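Local atomic coordinates of alkylhydroperoxidase AhpD core (Rhodospirillum rubrum, PDB entry 2OUW), a protein that probably reduces peroxides as an AhpD-like oxidoreductase of the carboxymuconolactone decarboxylase family. Residues B[68-73]-B[97-101]; B[25-30]-B[53-57]. One frame throughout, in Å; residues are numbered along the deposited sequence. Where two conformers were deposited one is given.

Interaction 1. Residues B[68-73]-B[97-101]; sequences PLTREM and AKGMT
Lys-98 stretches its side chain across the first turn of helix 68-81 and crosses Glu-72 at about a right angle in a salt bridge, with NZ 2.8 Å from OE2. NZ approaches the anti side of OE2, 17° out of the carboxylate plane, while the aliphatic part of the lysine lies against the glutamate, CD of Lys-98 coming within 3.5 Å of CG of Glu-72. Water 1 adds a second grip: it accepts from Lys-98 NZ at 2.7 Å and donates to the Pro-68 carbonyl O at 2.9 Å, so the ammonium is tied to both side chain and backbone of the helix.

The apolar half belongs to Leu-69. With CG trans to its backbone N (chi1 176°), it directs CD1 to CB of Met-100, a selenomethionine, at 3.8 Å; CD2 rests beside the Lys-98 carbonyl O. Further in, CG of Met-73 makes a looser contact with SE of Met-100, at 4.5 Å.

What sets up these partners is the end of helix 85-97: Gly-99, at a positive phi of 100°, is the C-prime residue of a Schellman motif closed by Met-100 N to Ala-95 O and Gly-99 N to Arg-96 O. At the other oxygen of the carboxylate, Glu-72 OE1 is hydrogen-bonded to His-91 ND1. Glu-72 and His-91, together with the Cys-84 to Cys-87 disulfide, match the spacing of the Glu...Cys-x-x-Cys...His signature of AhpD, consistent with a place beside the redox site.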
# COMPACT_ATOMS: atom_id res chain seq x y z
N PRO B 68 22.57 -2.73 15.50
CA PRO B 68 21.61 -1.65 15.55
C PRO B 68 21.43 -0.88 14.26
O PRO B 68 20.32 -0.45 13.98
CB PRO B 68 22.18 -0.74 16.65
CG PRO B 68 22.86 -1.66 17.54
CD PRO B 68 23.56 -2.59 16.59
N LEU B 69 22.50 -0.69 13.50
CA LEU B 69 22.41 0.05 12.25
C LEU B 69 21.61 -0.75 11.24
O LEU B 69 20.76 -0.22 10.54
CB LEU B 69 23.80 0.38 11.68
CG LEU B 69 23.81 1.06 10.31
CD1 LEU B 69 22.92 2.32 10.32
CD2 LEU B 69 25.20 1.42 9.88
N THR B 70 21.88 -2.05 11.16
CA THR B 70 21.13 -2.91 10.26
C THR B 70 19.63 -2.84 10.58
O THR B 70 18.81 -2.68 9.68
CB THR B 70 21.69 -4.35 10.34
OG1 THR B 70 23.09 -4.32 10.02
CG2 THR B 70 20.97 -5.28 9.38
N ARG B 71 19.29 -2.91 11.86
CA ARG B 71 17.88 -2.78 12.29
C ARG B 71 17.23 -1.50 11.85
O ARG B 71 16.08 -1.51 11.43
CB ARG B 71 17.77 -2.86 13.80
CG ARG B 71 18.30 -4.14 14.40
CD ARG B 71 18.29 -4.03 15.90
NE ARG B 71 18.99 -5.16 16.49
CZ ARG B 71 19.22 -5.28 17.79
NH1 ARG B 71 18.81 -4.34 18.63
NH2 ARG B 71 19.85 -6.34 18.26
N GLU B 72 17.95 -0.38 11.95
CA GLU B 72 17.40 0.89 11.49
C GLU B 72 17.24 0.95 9.98
O GLU B 72 16.32 1.58 9.48
CB GLU B 72 18.27 2.08 11.93
CG GLU B 72 17.96 2.63 13.30
CD GLU B 72 16.50 3.03 13.53
OE1 GLU B 72 15.78 3.43 12.58
OE2 GLU B 72 16.08 2.96 14.70
N MSE B 73 18.13 0.30 9.24
CA MSE B 73 18.02 0.36 7.77
C MSE B 73 16.81 -0.45 7.32
O MSE B 73 16.09 -0.05 6.42
CB MSE B 73 19.31 -0.15 7.13
CG MSE B 73 20.49 0.75 7.46
SE MSE B 73 22.15 0.24 6.58
CE MSE B 73 21.89 -1.67 6.30
N ALA B 97 22.49 8.50 12.92
CA ALA B 97 22.99 8.50 14.28
C ALA B 97 23.65 7.15 14.57
O ALA B 97 24.66 7.11 15.25
CB ALA B 97 21.87 8.80 15.26
N LYS B 98 23.14 6.06 14.03
CA LYS B 98 23.81 4.79 14.25
C LYS B 98 24.98 4.49 13.29
O LYS B 98 25.45 3.35 13.20
CB LYS B 98 22.76 3.66 14.37
CG LYS B 98 21.92 3.79 15.69
CD LYS B 98 20.58 3.00 15.66
CE LYS B 98 19.45 3.61 16.57
NZ LYS B 98 18.13 2.82 16.58
N GLY B 99 25.49 5.51 12.60
CA GLY B 99 26.69 5.38 11.76
C GLY B 99 26.52 5.22 10.25
O GLY B 99 27.50 5.04 9.53
N MSE B 100 25.28 5.29 9.75
CA MSE B 100 25.06 5.16 8.30
C MSE B 100 25.85 6.21 7.55
O MSE B 100 25.75 7.41 7.83
CB MSE B 100 23.58 5.27 7.95
CG MSE B 100 23.29 4.90 6.50
SE MSE B 100 21.46 4.88 6.08
CE MSE B 100 21.26 6.81 6.42
N THR B 101 26.70 5.73 6.64
CA THR B 101 27.49 6.55 5.74
C THR B 101 26.66 6.93 4.51
O THR B 101 25.63 6.29 4.21
CB THR B 101 28.75 5.79 5.27
OG1 THR B 101 28.38 4.64 4.50
CG2 THR B 101 29.63 5.37 6.46
O HOH W 1 18.63 0.19 16.23

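Interaction 2. Residues B[25-30]-B[53-57]; sequences DIRATR and WEQVK. With ACY (acetic acid), chain I.
Trp-53 enters a hole formed by Asp-25, Ile-26, Thr-29 and Arg-30, its indole filling the gap between two helix segments that run nearly parallel (10°) with axes 11.8 Å apart. This is the tight part. CG1 of Ile-26 stands 3.5 Å from the centroid of the six-membered ring, almost on the ring normal, a CH-pi contact; CB of Lys-57 lies over the opposite face toward the rim. At the ring edge NE1 donates to Asp-25 OD2 at 2.9 Å, nearly straight (175°), with carboxylate and indole almost perpendicular. Thr-29 packs at the edge too, OG1 3.5 Å from Trp-53 CZ2; this hydroxyl donates to the Asp-25 carbonyl O and accepts from Lys-57 NZ, a doubtful bond, since Lys-57 has two conformers. CG of Trp-53, trans to the backbone N (chi1 172°), carries the ring toward helix 17-30. With an alanine here the indole N-H is gone, and the Asp-25 carboxylate is likely to turn more freely while a gap opens beside Ile-26 CG1.

The looser side is polar. Water 2 binds Glu-54 OE2 at 3.0 Å and Asp-25 OD2 only weakly. Arg-30 grips an acetic acid, probably from the crystallisation liquor, through NE to O and NH2 to OXT.

Helix 37-42 packs alongside, Trp-39 meeting Trp-53 edge-to-face; Val-56 packs on Leu-114 of a second subunit, placing helix 46-60 between helix 17-30 and the assembly interface.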
# COMPACT_ATOMS: atom_id res chain seq x y z
N ASP B 25 12.63 7.13 30.48
CA ASP B 25 13.23 5.89 29.99
C ASP B 25 13.73 6.03 28.53
O ASP B 25 14.83 5.59 28.21
CB ASP B 25 12.23 4.74 30.09
CG ASP B 25 12.91 3.37 30.03
OD1 ASP B 25 13.96 3.22 30.68
OD2 ASP B 25 12.41 2.46 29.36
N ILE B 26 12.93 6.64 27.66
CA ILE B 26 13.40 6.96 26.30
C ILE B 26 14.69 7.77 26.34
O ILE B 26 15.64 7.46 25.64
CB ILE B 26 12.35 7.73 25.47
CG1 ILE B 26 11.11 6.85 25.27
CG2 ILE B 26 13.00 8.16 24.11
CD1 ILE B 26 9.89 7.52 24.65
N ARG B 27 14.74 8.80 27.17
CA ARG B 27 15.91 9.63 27.26
C ARG B 27 17.09 8.87 27.83
O ARG B 27 18.22 9.06 27.38
CB ARG B 27 15.64 10.85 28.13
CG ARG B 27 14.69 11.82 27.52
CD ARG B 27 14.53 13.02 28.44
NE ARG B 27 13.68 14.00 27.79
CZ ARG B 27 12.42 14.27 28.11
NH1 ARG B 27 11.82 13.70 29.17
NH2 ARG B 27 11.76 15.17 27.38
N ALA B 28 16.84 8.02 28.82
CA ALA B 28 17.93 7.27 29.45
C ALA B 28 18.47 6.25 28.47
O ALA B 28 19.66 6.04 28.41
CB ALA B 28 17.45 6.58 30.75
N THR B 29 17.57 5.65 27.71
CA THR B 29 17.90 4.59 26.76
C THR B 29 18.68 5.15 25.58
O THR B 29 19.71 4.59 25.20
CB THR B 29 16.62 3.93 26.24
OG1 THR B 29 15.93 3.28 27.31
CG2 THR B 29 16.91 2.92 25.16
N ARG B 30 18.19 6.25 25.03
CA ARG B 30 18.77 6.87 23.85
C ARG B 30 19.97 7.74 24.14
O ARG B 30 20.72 8.07 23.24
CB ARG B 30 17.71 7.69 23.12
CG ARG B 30 16.66 6.82 22.50
CD ARG B 30 15.75 7.59 21.58
NE ARG B 30 14.85 6.63 20.93
CZ ARG B 30 13.82 6.96 20.15
NH1 ARG B 30 13.51 8.22 19.91
NH2 ARG B 30 13.07 6.00 19.61
N TRP B 53 6.47 1.87 23.28
CA TRP B 53 7.83 2.02 23.73
C TRP B 53 8.44 0.70 24.17
O TRP B 53 9.59 0.43 23.82
CB TRP B 53 7.96 3.04 24.83
CG TRP B 53 9.32 3.06 25.44
CD1 TRP B 53 9.62 2.81 26.73
CD2 TRP B 53 10.57 3.31 24.78
NE1 TRP B 53 10.97 2.92 26.93
CE2 TRP B 53 11.58 3.23 25.75
CE3 TRP B 53 10.93 3.63 23.46
CZ2 TRP B 53 12.92 3.43 25.45
CZ3 TRP B 53 12.25 3.84 23.17
CH2 TRP B 53 13.24 3.73 24.16
N GLU B 54 7.70 -0.13 24.91
CA GLU B 54 8.28 -1.40 25.36
C GLU B 54 8.69 -2.29 24.17
O GLU B 54 9.76 -2.93 24.22
CB GLU B 54 7.37 -2.15 26.33
CG GLU B 54 7.24 -1.52 27.77
CD GLU B 54 8.58 -1.28 28.52
OE1 GLU B 54 9.48 -2.14 28.42
OE2 GLU B 54 8.72 -0.24 29.22
N GLN B 55 7.87 -2.32 23.12
CA GLN B 55 8.24 -3.04 21.90
C GLN B 55 9.48 -2.49 21.25
O GLN B 55 10.39 -3.23 20.88
CB GLN B 55 7.13 -2.99 20.87
CG GLN B 55 6.09 -4.02 21.06
CD GLN B 55 4.96 -3.84 20.09
OE1 GLN B 55 4.95 -4.46 19.01
NE2 GLN B 55 4.00 -2.94 20.45
N VAL B 56 9.51 -1.17 21.09
CA VAL B 56 10.62 -0.51 20.42
C VAL B 56 11.92 -0.82 21.17
O VAL B 56 12.93 -1.22 20.57
CB VAL B 56 10.35 0.99 20.30
CG1 VAL B 56 11.58 1.75 19.91
CG2 VAL B 56 9.23 1.21 19.29
N LYS B 57 11.85 -0.69 22.49
CA LYS B 57 13.00 -0.93 23.35
C LYS B 57 13.47 -2.38 23.22
O LYS B 57 14.66 -2.64 23.07
CB LYS B 57 12.66 -0.56 24.80
CG LYS B 57 13.85 -0.38 25.72
CD LYS B 57 13.42 -0.22 27.17
CE LYS B 57 14.58 -0.50 28.15
NZ LYS B 57 15.70 0.49 28.07
C ACY I . 15.57 3.33 19.89
O ACY I . 15.72 3.79 21.06
OXT ACY I . 14.50 3.31 19.25
CH3 ACY I . 16.76 2.77 19.19
O HOH W 2 9.23 2.44 30.35

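In the fold
The two contacts share no helix: interaction 2 joins helices 17-30 and 46-60, whereas interaction 1 joins helix 68-81 to the loop between helices 85-97 and 102-125. They are nonetheless neighbours in series, because helix 46-60 precedes helix 68-81 in the chain; their centres lie about 17 Å apart, their nearest atoms about 6 Å, without touching. Both are partly buried and both reach the second subunit. Interaction 1 mixes a charged pair with aliphatic and selenomethionine packing where a helix ends, whereas interaction 2 is built round one buried aromatic ring between helix sides. Met-60, on helix 46-60, touches Glu-72 and so bridges the two regions.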